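Local coordinates for RagB/SusD family nutrient uptake outer membrane protein (Bacteroides thetaiotaomicron, PDB 7KV2) that probably binds beta-glucan at the outer membrane surface as a SusD-family glycan-binding protein and helps in its uptake by a gut bacterium, at residues Leu431-Arg435 with Ala436-Thr440; Asn278-Asp281 with Asp282-Arg286; Tyr364-Arg367 with Tyr368-Gly372; Arg463-Asp466 with Leu467-Thr470; Arg325-Thr328 with Tyr329-Tyr332. All coordinates share one frame; numbering follows the deposited sequence.

Contact 1. Residues Leu431-Arg435 with Ala436-Thr440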
# COMPACT_ATOMS: atom_id res chain seq x y z
N LEU A 431 -17.14 -9.49 -12.36
CA LEU A 431 -15.87 -9.86 -13.07
C LEU A 431 -14.82 -10.23 -12.01
O LEU A 431 -14.15 -11.28 -12.13
CB LEU A 431 -15.40 -8.71 -13.94
CG LEU A 431 -16.10 -8.55 -15.30
CD1 LEU A 431 -15.61 -7.30 -15.98
CD2 LEU A 431 -15.86 -9.76 -16.17
N VAL A 432 -14.78 -9.44 -10.96
CA VAL A 432 -13.89 -9.67 -9.79
C VAL A 432 -14.32 -10.92 -9.00
O VAL A 432 -13.45 -11.79 -8.68
CB VAL A 432 -13.80 -8.43 -8.88
CG1 VAL A 432 -12.97 -8.73 -7.65
CG2 VAL A 432 -13.23 -7.25 -9.64
N HIS A 433 -15.61 -11.02 -8.63
CA HIS A 433 -16.16 -12.15 -7.84
C HIS A 433 -15.88 -13.47 -8.57
O HIS A 433 -15.41 -14.46 -7.93
CB HIS A 433 -17.67 -11.85 -7.63
CG HIS A 433 -18.35 -12.67 -6.59
ND1 HIS A 433 -18.29 -12.36 -5.25
CD2 HIS A 433 -19.16 -13.76 -6.71
CE1 HIS A 433 -19.02 -13.22 -4.57
NE2 HIS A 433 -19.56 -14.12 -5.43
N LYS A 434 -16.13 -13.48 -9.87
CA LYS A 434 -16.03 -14.74 -10.66
C LYS A 434 -14.58 -15.04 -11.00
O LYS A 434 -14.27 -16.21 -11.12
CB LYS A 434 -16.95 -14.70 -11.89
CG LYS A 434 -18.42 -14.79 -11.51
CD LYS A 434 -19.28 -15.35 -12.60
CE LYS A 434 -19.20 -14.50 -13.84
NZ LYS A 434 -20.40 -14.68 -14.70
N ARG A 435 -13.71 -14.04 -11.08
CA ARG A 435 -12.27 -14.31 -11.34
C ARG A 435 -11.75 -15.18 -10.18
O ARG A 435 -10.97 -16.07 -10.46
CB ARG A 435 -11.46 -13.02 -11.49
CG ARG A 435 -10.00 -13.28 -11.82
CD ARG A 435 -9.15 -13.37 -10.55
NE ARG A 435 -9.00 -12.08 -9.88
CZ ARG A 435 -8.15 -11.09 -10.19
NH1 ARG A 435 -7.35 -11.18 -11.24
NH2 ARG A 435 -8.13 -9.98 -9.47
N ALA A 436 -12.25 -14.97 -8.97
CA ALA A 436 -11.84 -15.72 -7.76
C ALA A 436 -12.39 -17.15 -7.70
O ALA A 436 -12.08 -17.87 -6.72
CB ALA A 436 -12.23 -14.93 -6.55
N GLY A 437 -13.13 -17.60 -8.72
CA GLY A 437 -13.66 -18.98 -8.78
C GLY A 437 -15.07 -19.11 -8.21
O GLY A 437 -15.53 -20.26 -8.10
N LEU A 438 -15.74 -18.02 -7.87
CA LEU A 438 -17.06 -18.08 -7.18
C LEU A 438 -18.12 -18.24 -8.27
O LEU A 438 -18.05 -17.55 -9.32
CB LEU A 438 -17.31 -16.85 -6.30
CG LEU A 438 -16.35 -16.68 -5.12
CD1 LEU A 438 -16.62 -15.41 -4.38
CD2 LEU A 438 -16.43 -17.85 -4.18
N VAL A 439 -19.06 -19.16 -8.08
CA VAL A 439 -20.05 -19.41 -9.17
C VAL A 439 -21.27 -18.51 -8.96
O VAL A 439 -21.89 -18.14 -9.97
CB VAL A 439 -20.44 -20.90 -9.28
CG1 VAL A 439 -19.22 -21.78 -9.46
CG2 VAL A 439 -21.27 -21.36 -8.11
N THR A 440 -21.61 -18.14 -7.73
CA THR A 440 -22.84 -17.34 -7.46
C THR A 440 -22.55 -15.87 -7.76
O THR A 440 -21.65 -15.31 -7.11
CB THR A 440 -23.35 -17.47 -6.02
OG1 THR A 440 -23.62 -18.84 -5.79
CG2 THR A 440 -24.58 -16.64 -5.73
O HOH W 1 -16.20 -18.58 -11.22
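His433 and Leu438 meet across a helix C-terminal cap, where helix 425-435 ends and the chain turns into the loop leading to helix 446-456. The stop is a Schellman motif: Gly437 takes a positive phi (93°), and its N donates to Lys434 O at 3.0 Å, while Ala436 N makes only weak bonds to Val432 O and His433 O. Leu438 then folds back on the last turn. Its CD1 lies over one face of the His433 imidazole, 3.4 Å from the ring centroid, in a CH-pi contact displaced toward the rim. With CG anti to the backbone N (chi1 -166°), the histidine ring reaches past the helix end to this methyl, and its NE2 comes to 2.9 Å from Thr440 O. The other ring nitrogen, ND1, is hydrogen-bonded to Glu452 of helix 446-456. A serine in place of His433 would probably leave Leu438 CD1 without its flat partner and Glu452 without this ring nitrogen. A water donates to both Lys434 O and Leu438 O, joining the helix end to the loop that leaves it. Backbone bonds and this water thus hold the helix end, while the Glu452 bond is likely to fix the ring's rotation under the leucine.

Contact 2. Residues Asn278-Asp281 with Asp282-Arg286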
# COMPACT_ATOMS: atom_id res chain seq x y z
N ASN A 278 8.69 -0.68 -7.23
CA ASN A 278 9.70 -1.67 -7.70
C ASN A 278 10.66 -2.00 -6.58
O ASN A 278 11.19 -1.06 -5.96
CB ASN A 278 10.50 -1.13 -8.88
CG ASN A 278 9.65 -1.01 -10.12
OD1 ASN A 278 8.67 -1.72 -10.24
ND2 ASN A 278 9.95 -0.04 -10.97
N TYR A 279 10.91 -3.28 -6.41
CA TYR A 279 11.99 -3.85 -5.57
C TYR A 279 12.70 -4.93 -6.35
O TYR A 279 12.00 -5.56 -7.17
CB TYR A 279 11.37 -4.43 -4.30
CG TYR A 279 10.86 -3.40 -3.33
CD1 TYR A 279 11.76 -2.61 -2.62
CD2 TYR A 279 9.51 -3.23 -3.06
CE1 TYR A 279 11.33 -1.74 -1.64
CE2 TYR A 279 9.05 -2.32 -2.12
CZ TYR A 279 9.98 -1.58 -1.40
OH TYR A 279 9.58 -0.71 -0.44
N LYS A 280 14.01 -5.12 -6.15
CA LYS A 280 14.75 -6.19 -6.88
C LYS A 280 15.71 -6.94 -5.93
O LYS A 280 16.21 -6.32 -4.99
CB LYS A 280 15.52 -5.56 -8.05
CG LYS A 280 16.62 -4.63 -7.60
CD LYS A 280 17.70 -4.33 -8.61
CE LYS A 280 19.00 -3.92 -7.94
NZ LYS A 280 19.89 -3.23 -8.90
N ASP A 281 15.98 -8.21 -6.20
CA ASP A 281 17.10 -8.92 -5.50
C ASP A 281 18.36 -8.93 -6.38
O ASP A 281 19.41 -9.18 -5.81
CB ASP A 281 16.74 -10.34 -5.09
CG ASP A 281 16.57 -11.33 -6.23
OD1 ASP A 281 16.02 -10.91 -7.27
OD2 ASP A 281 16.99 -12.51 -6.05
N ASP A 282 18.25 -8.80 -7.71
CA ASP A 282 19.38 -9.01 -8.67
C ASP A 282 20.49 -7.99 -8.36
O ASP A 282 20.28 -6.81 -8.65
CB ASP A 282 18.88 -8.92 -10.11
CG ASP A 282 19.91 -9.33 -11.16
OD1 ASP A 282 20.86 -10.07 -10.81
OD2 ASP A 282 19.74 -8.92 -12.33
N ASN A 283 21.63 -8.45 -7.80
CA ASN A 283 22.79 -7.62 -7.33
C ASN A 283 22.30 -6.51 -6.37
O ASN A 283 22.90 -5.39 -6.36
CB ASN A 283 23.60 -7.07 -8.52
CG ASN A 283 24.19 -8.15 -9.40
OD1 ASN A 283 24.12 -8.06 -10.62
ND2 ASN A 283 24.76 -9.19 -8.78
N ALA A 284 21.26 -6.77 -5.57
CA ALA A 284 20.66 -5.77 -4.65
C ALA A 284 21.57 -5.66 -3.41
O ALA A 284 22.07 -6.73 -2.93
CB ALA A 284 19.24 -6.15 -4.32
N VAL A 285 21.80 -4.43 -2.92
CA VAL A 285 22.78 -4.19 -1.81
C VAL A 285 22.15 -3.33 -0.70
O VAL A 285 22.89 -2.63 0.03
CB VAL A 285 24.11 -3.61 -2.36
CG1 VAL A 285 24.80 -4.60 -3.28
CG2 VAL A 285 23.91 -2.28 -3.08
N ARG A 286 20.82 -3.39 -0.52
CA ARG A 286 20.15 -2.73 0.64
C ARG A 286 20.68 -3.44 1.90
O ARG A 286 20.89 -4.68 1.86
CB ARG A 286 18.62 -2.76 0.52
CG ARG A 286 17.92 -1.89 1.55
CD ARG A 286 16.41 -2.05 1.53
NE ARG A 286 15.69 -0.92 2.12
CZ ARG A 286 14.38 -0.70 1.98
NH1 ARG A 286 13.64 -1.56 1.29
NH2 ARG A 286 13.81 0.37 2.51
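A type II beta turn from Asp281 to Ala284 forms the tip of a loop that follows strand 273-277, with Ala284 folded back against Lys280 and Asp281. The turn is closed by Ala284 N donating to Asp281 O at 3.0 Å, the donor standing well above the carbonyl plane. Asn283, in the third position, has a positive phi (53°), as this turn type requires. Ala284 CB packs against the backbone, 3.1 Å from Lys280 O. Lys280 lies along the outside of the turn: CG sits between the backbone N and the carbonyl carbon (chi1 66°), and from there the extended chain runs beside the peptide of Asp282, bringing CE to 3.2 Å from Asp282 O. The turn is held to its surroundings. Asp281 OD2 accepts from the backbone N of Asp387, and the backbones of Asn283 and Ala284 bond to Asp387 and Lys389. Beyond the turn, the extended Arg286 side chain carries its guanidinium back to Tyr279, and Arg286 NH1 also meets Asp61 in a salt bridge and Gly296 O in a hydrogen bond. Guanidinium and phenol planes are only 19° apart, but the groups meet obliquely, with Arg286 NH1 3.7 Å from Tyr279 CE1.

Contact 3. Residues Tyr364-Arg367 with Tyr368-Gly372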
# COMPACT_ATOMS: atom_id res chain seq x y z
N TYR A 364 8.06 -24.59 13.39
CA TYR A 364 8.61 -23.21 13.44
C TYR A 364 8.39 -22.72 14.87
O TYR A 364 7.71 -23.42 15.61
CB TYR A 364 8.03 -22.30 12.34
CG TYR A 364 6.59 -21.90 12.51
CD1 TYR A 364 5.57 -22.69 12.03
CD2 TYR A 364 6.22 -20.71 13.13
CE1 TYR A 364 4.24 -22.36 12.19
CE2 TYR A 364 4.90 -20.35 13.29
CZ TYR A 364 3.90 -21.19 12.85
OH TYR A 364 2.58 -20.89 12.96
N THR A 365 8.87 -21.52 15.17
CA THR A 365 8.74 -20.84 16.48
C THR A 365 7.54 -19.88 16.44
O THR A 365 7.64 -18.82 15.84
CB THR A 365 10.06 -20.19 16.88
OG1 THR A 365 11.05 -21.23 16.94
CG2 THR A 365 9.96 -19.51 18.23
N THR A 366 6.42 -20.31 17.02
CA THR A 366 5.19 -19.49 17.08
C THR A 366 5.53 -18.26 17.94
O THR A 366 6.28 -18.42 18.93
CB THR A 366 3.99 -20.28 17.62
OG1 THR A 366 4.19 -20.71 18.97
CG2 THR A 366 3.68 -21.49 16.75
N ARG A 367 5.05 -17.10 17.54
CA ARG A 367 5.28 -15.86 18.31
C ARG A 367 3.93 -15.31 18.77
O ARG A 367 2.94 -16.04 18.73
CB ARG A 367 6.10 -14.90 17.46
CG ARG A 367 7.56 -15.30 17.37
CD ARG A 367 8.39 -14.16 16.79
NE ARG A 367 9.49 -13.85 17.66
CZ ARG A 367 10.32 -12.85 17.49
NH1 ARG A 367 10.17 -12.06 16.44
NH2 ARG A 367 11.31 -12.66 18.34
N TYR A 368 3.90 -14.07 19.21
CA TYR A 368 2.69 -13.46 19.76
C TYR A 368 1.60 -13.44 18.68
O TYR A 368 1.89 -13.13 17.51
CB TYR A 368 3.07 -12.08 20.28
CG TYR A 368 1.95 -11.33 20.91
CD1 TYR A 368 1.12 -11.92 21.85
CD2 TYR A 368 1.68 -10.03 20.51
CE1 TYR A 368 0.06 -11.20 22.40
CE2 TYR A 368 0.65 -9.31 21.07
CZ TYR A 368 -0.17 -9.90 22.02
OH TYR A 368 -1.20 -9.17 22.51
N GLN A 369 0.38 -13.81 19.05
CA GLN A 369 -0.80 -13.78 18.15
C GLN A 369 -0.65 -14.77 16.99
O GLN A 369 -1.45 -14.68 16.06
CB GLN A 369 -1.09 -12.34 17.69
CG GLN A 369 -1.25 -11.39 18.87
CD GLN A 369 -1.39 -9.94 18.45
OE1 GLN A 369 -0.69 -9.47 17.53
NE2 GLN A 369 -2.20 -9.19 19.19
N ASP A 370 0.13 -15.83 17.16
CA ASP A 370 0.29 -16.88 16.13
C ASP A 370 -1.07 -17.51 15.82
O ASP A 370 -1.85 -17.77 16.77
CB ASP A 370 1.22 -18.01 16.58
CG ASP A 370 1.39 -19.08 15.49
OD1 ASP A 370 2.11 -18.80 14.51
OD2 ASP A 370 0.79 -20.17 15.63
N THR A 371 -1.37 -17.72 14.55
CA THR A 371 -2.61 -18.42 14.13
C THR A 371 -2.28 -19.68 13.33
O THR A 371 -3.24 -20.42 13.01
CB THR A 371 -3.48 -17.51 13.27
OG1 THR A 371 -2.69 -17.19 12.12
CG2 THR A 371 -3.91 -16.27 14.02
N GLY A 372 -1.02 -19.87 12.92
CA GLY A 372 -0.69 -20.90 11.91
C GLY A 372 -0.79 -20.39 10.47
O GLY A 372 -0.29 -21.08 9.55
O HOH W 2 3.88 -16.78 14.92
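Arg367 and Asp370 face each other across a tight reversal of the chain, and Tyr364 reaches in to hold the aspartate. Asp370 N donates to Arg367 O at 3.2 Å, a somewhat bent bond with an N-H...O angle of 138°. The Asp370 carboxylate turns back over the preceding residues, CG anti to the backbone N (chi1 -179°), and its OD1 takes two bonds. Tyr364 OH donates to the syn lone pair of Asp370 OD1 at 2.6 Å; the oxygen lies at the edge of the phenol ring, in its plane, while the carboxylate is turned 54° from that plane. A water donates to the same OD1 at 2.7 Å and accepts from Arg367 N, tying the carboxylate to the backbone. The reversal is a type II beta turn from Arg367 to Asp370, in the loop between helix 346-355 and strand 373-375, and Gln369 supplies the positive phi at its third position. Thr366 lies across the other oxygen, its CG2 methyl 3.4 Å from Asp370 OD2. Past the aspartate, Gly372 CA comes to 3.4 Å from Tyr364 OH. The Arg367 side chain leads away from the turn: its guanidinium makes a cation-pi contact with Tyr306, donates to Trp319 O and also binds a buffer molecule, probably from the crystallisation liquor.

Contact 4. Residues Arg463-Asp466 with Leu467-Thr470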
# COMPACT_ATOMS: atom_id res chain seq x y z
N ARG A 463 -8.21 -1.87 3.47
CA ARG A 463 -9.39 -2.20 4.32
C ARG A 463 -9.64 -1.08 5.37
O ARG A 463 -10.82 -0.72 5.59
CB ARG A 463 -9.16 -3.57 4.97
CG ARG A 463 -10.23 -3.98 5.98
CD ARG A 463 -11.62 -4.11 5.34
NE ARG A 463 -12.51 -4.75 6.31
CZ ARG A 463 -13.83 -4.81 6.20
NH1 ARG A 463 -14.46 -4.25 5.19
NH2 ARG A 463 -14.53 -5.44 7.12
N TYR A 464 -8.59 -0.61 6.03
CA TYR A 464 -8.77 0.38 7.11
C TYR A 464 -9.42 1.62 6.52
O TYR A 464 -10.45 2.06 7.08
CB TYR A 464 -7.45 0.73 7.77
CG TYR A 464 -7.56 1.61 9.00
CD1 TYR A 464 -8.43 1.29 10.04
CD2 TYR A 464 -6.82 2.77 9.10
CE1 TYR A 464 -8.47 2.06 11.19
CE2 TYR A 464 -6.88 3.58 10.24
CZ TYR A 464 -7.71 3.22 11.29
OH TYR A 464 -7.77 3.98 12.43
N TRP A 465 -8.89 2.11 5.40
CA TRP A 465 -9.45 3.32 4.72
C TRP A 465 -10.88 3.05 4.25
O TRP A 465 -11.73 3.97 4.37
CB TRP A 465 -8.52 3.83 3.62
CG TRP A 465 -7.10 3.89 4.07
CD1 TRP A 465 -6.06 3.16 3.55
CD2 TRP A 465 -6.58 4.54 5.23
NE1 TRP A 465 -4.92 3.36 4.27
CE2 TRP A 465 -5.20 4.24 5.28
CE3 TRP A 465 -7.11 5.45 6.17
CZ2 TRP A 465 -4.37 4.76 6.27
CZ3 TRP A 465 -6.29 5.95 7.15
CH2 TRP A 465 -4.94 5.60 7.20
N ASP A 466 -11.18 1.86 3.71
CA ASP A 466 -12.55 1.51 3.26
C ASP A 466 -13.53 1.56 4.46
O ASP A 466 -14.65 2.09 4.31
CB ASP A 466 -12.59 0.18 2.50
CG ASP A 466 -11.88 0.23 1.14
OD1 ASP A 466 -11.74 1.35 0.58
OD2 ASP A 466 -11.45 -0.86 0.68
N LEU A 467 -13.15 1.00 5.61
CA LEU A 467 -14.01 1.00 6.82
C LEU A 467 -14.30 2.43 7.24
O LEU A 467 -15.48 2.74 7.54
CB LEU A 467 -13.33 0.25 7.97
CG LEU A 467 -13.37 -1.26 7.83
CD1 LEU A 467 -12.47 -1.92 8.84
CD2 LEU A 467 -14.81 -1.79 7.86
N ILE A 468 -13.28 3.27 7.26
CA ILE A 468 -13.43 4.65 7.79
C ILE A 468 -14.35 5.40 6.81
O ILE A 468 -15.32 5.99 7.29
CB ILE A 468 -12.09 5.36 8.02
CG1 ILE A 468 -11.32 4.74 9.17
CG2 ILE A 468 -12.33 6.85 8.23
CD1 ILE A 468 -9.92 5.27 9.35
N ARG A 469 -14.07 5.38 5.50
CA ARG A 469 -14.74 6.26 4.51
C ARG A 469 -16.21 5.86 4.32
O ARG A 469 -17.00 6.74 3.87
CB ARG A 469 -14.03 6.28 3.16
CG ARG A 469 -14.20 5.00 2.33
CD ARG A 469 -13.25 5.01 1.14
NE ARG A 469 -13.35 3.76 0.41
CZ ARG A 469 -14.40 3.39 -0.35
NH1 ARG A 469 -15.42 4.20 -0.53
NH2 ARG A 469 -14.41 2.22 -0.96
N THR A 470 -16.57 4.60 4.61
CA THR A 470 -17.95 4.08 4.43
C THR A 470 -18.74 4.15 5.74
O THR A 470 -19.90 3.72 5.74
CB THR A 470 -17.93 2.63 3.91
OG1 THR A 470 -17.28 1.81 4.88
CG2 THR A 470 -17.26 2.54 2.57
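Helical backbone bonds join Arg463, Tyr464 and Trp465 to the residues four places on, from Leu467 N to Arg463 O at 2.9 Å through Arg469 N to Trp465 O. At the last turn Asp466 O accepts twice, from Thr470 N and from Thr470 OG1 at 2.7 Å, the two donors arriving from opposite faces of the carbonyl plane. The hydroxyl can do so because OG1 sits between the backbone N and the carbonyl carbon (chi1 62°), turned back toward the helix. Asp466 and Arg469 run side by side. Arg469 grips Asp466 OD1 side-on, NE at 2.9 Å and NH2 at 3.2 Å, both on that one oxygen, which lies in the guanidinium plane while the carboxylate stands nearly perpendicular to it, at 86°. Both charges have second partners: Asp466 OD2 pairs with Arg453 of helix 446-456, and Arg469 NH1 with Glu414 of helix 405-417. Elsewhere on the helix, contacts are made over flat faces. Leu467 CD2 rests centrally over the Arg463 guanidinium, 3.6 Å from CZ, while Arg463 NH2 makes a salt bridge to Asp79. One residue on, Ile468 CD1 makes a CH-pi contact over the Tyr464 ring, 3.7 Å from its centroid and shifted toward the rim. Such i to i+3 and i+4 pairings are characteristic of a buried alpha-helix, here a short one whose ion pairs link it to neighbouring helices of the largely helical SusD fold.

Contact 5. Residues Arg325-Thr328 with Tyr329-Tyr332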
# COMPACT_ATOMS: atom_id res chain seq x y z
N ARG A 325 -5.31 -13.52 10.61
CA ARG A 325 -6.37 -13.96 11.56
C ARG A 325 -7.07 -15.22 11.06
O ARG A 325 -7.36 -15.34 9.84
CB ARG A 325 -7.40 -12.86 11.77
CG ARG A 325 -6.81 -11.57 12.32
CD ARG A 325 -7.92 -10.58 12.53
NE ARG A 325 -7.47 -9.31 13.10
CZ ARG A 325 -8.20 -8.57 13.92
NH1 ARG A 325 -9.37 -9.01 14.38
NH2 ARG A 325 -7.74 -7.42 14.34
N LYS A 326 -7.28 -16.17 11.95
CA LYS A 326 -8.11 -17.36 11.65
C LYS A 326 -9.42 -16.91 11.01
O LYS A 326 -9.86 -17.54 10.01
CB LYS A 326 -8.35 -18.17 12.93
CG LYS A 326 -9.13 -19.46 12.78
CD LYS A 326 -9.38 -20.18 14.11
CE LYS A 326 -10.01 -21.54 13.93
NZ LYS A 326 -10.35 -22.16 15.23
N GLU A 327 -10.02 -15.82 11.49
CA GLU A 327 -11.32 -15.34 10.97
C GLU A 327 -11.20 -14.92 9.50
O GLU A 327 -12.19 -15.02 8.77
CB GLU A 327 -11.86 -14.21 11.84
CG GLU A 327 -12.18 -14.67 13.27
CD GLU A 327 -11.01 -15.04 14.18
OE1 GLU A 327 -9.89 -14.50 14.02
OE2 GLU A 327 -11.22 -15.81 15.12
N THR A 328 -10.02 -14.46 9.07
CA THR A 328 -9.78 -14.07 7.66
C THR A 328 -9.86 -15.32 6.80
O THR A 328 -10.61 -15.35 5.83
CB THR A 328 -8.44 -13.33 7.53
OG1 THR A 328 -8.53 -12.11 8.26
CG2 THR A 328 -8.09 -13.06 6.10
N TYR A 329 -9.21 -16.37 7.22
CA TYR A 329 -9.28 -17.64 6.46
C TYR A 329 -10.73 -18.16 6.38
O TYR A 329 -11.19 -18.61 5.26
CB TYR A 329 -8.38 -18.67 7.12
CG TYR A 329 -8.47 -20.02 6.47
CD1 TYR A 329 -7.65 -20.36 5.41
CD2 TYR A 329 -9.32 -20.99 6.98
CE1 TYR A 329 -7.69 -21.64 4.87
CE2 TYR A 329 -9.39 -22.26 6.42
CZ TYR A 329 -8.57 -22.59 5.36
OH TYR A 329 -8.65 -23.86 4.83
N GLU A 330 -11.45 -18.10 7.50
CA GLU A 330 -12.84 -18.64 7.62
C GLU A 330 -13.87 -17.81 6.86
O GLU A 330 -14.92 -18.37 6.59
CB GLU A 330 -13.26 -18.68 9.09
CG GLU A 330 -12.45 -19.66 9.88
CD GLU A 330 -12.81 -19.74 11.36
OE1 GLU A 330 -13.31 -18.72 11.92
OE2 GLU A 330 -12.49 -20.80 11.94
N ARG A 331 -13.60 -16.56 6.46
CA ARG A 331 -14.64 -15.72 5.80
C ARG A 331 -14.75 -16.13 4.32
O ARG A 331 -15.82 -15.86 3.73
CB ARG A 331 -14.42 -14.23 6.07
CG ARG A 331 -13.68 -13.41 5.02
CD ARG A 331 -13.75 -11.89 5.26
NE ARG A 331 -13.36 -11.55 6.65
CZ ARG A 331 -12.14 -11.14 7.03
NH1 ARG A 331 -11.16 -11.01 6.15
NH2 ARG A 331 -11.90 -10.85 8.30
N TYR A 332 -13.76 -16.84 3.77
CA TYR A 332 -13.74 -17.31 2.36
C TYR A 332 -14.55 -18.60 2.17
O TYR A 332 -14.42 -19.52 2.98
CB TYR A 332 -12.31 -17.58 1.87
CG TYR A 332 -11.50 -16.32 1.70
CD1 TYR A 332 -11.67 -15.50 0.58
CD2 TYR A 332 -10.66 -15.87 2.71
CE1 TYR A 332 -10.96 -14.30 0.44
CE2 TYR A 332 -9.93 -14.70 2.56
CZ TYR A 332 -10.09 -13.89 1.44
OH TYR A 332 -9.42 -12.68 1.35
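Thr328 and Arg331 form the close-packed side of this helical turn, whereas Lys326 and Glu330 face solvent. The Thr328 and Arg331 side chains run side by side, pointing the same way, and the Arg331 guanidinium lies with one face over Thr328 CA, its NH1 3.5 Å from Thr328 OG1. A bend at chi3 (51°) folds the arginine back to this position. Both polar ends find a partner in Asp80: Arg331 NH1 makes a salt bridge to its carboxylate, and Thr328 OG1 is hydrogen-bonded to its backbone O. With a leucine in place of Arg331, Asp80 would probably lose its charged mate and Thr328 the flat group laid over it. The residues belong to the short helix 326-331, with Arg325 at its N-cap position; Glu330 N donates to Lys326 O at 3.0 Å, but at the C-terminal end Arg331 N turns to Thr328 O at 3.3 Å, a closer-spaced i to i+3 bond. Tyr332 then leaves the helix with its ring carbon CD2 3.2 Å from Thr328 O, met obliquely, while its hydroxyl bonds to Leu455 O. On the solvent side the extended Lys326 crosses Glu330 obliquely, and the touch is made by carbon: Lys326 CE is 3.3 Å from Glu330 OE2, whereas Lys326 NZ stays 4.2 Å from that oxygen, too far for a salt bridge.

Following the chain, contact 2 closes a turn in the loop after strand 273-277, contact 5 forms the helix 326-331, contact 3 reverses the loop before strand 373-375, contact 1 ends helix 425-435, and contact 4 builds helix 463-469. Each is local and complete before the next begins, so none nest or cross. Contacts 3 and 5 touch directly, Thr371 CG2 packing 4.0 Å from Lys326 N. Contacts 1, 4 and 5 all reach helix 446-456, through Glu452, Arg453 and Leu455 respectively, although no two of the three meet. Contact 2 lies apart, its centre about 33 Å from that of contact 4 and on the opposite side of the chain's centre.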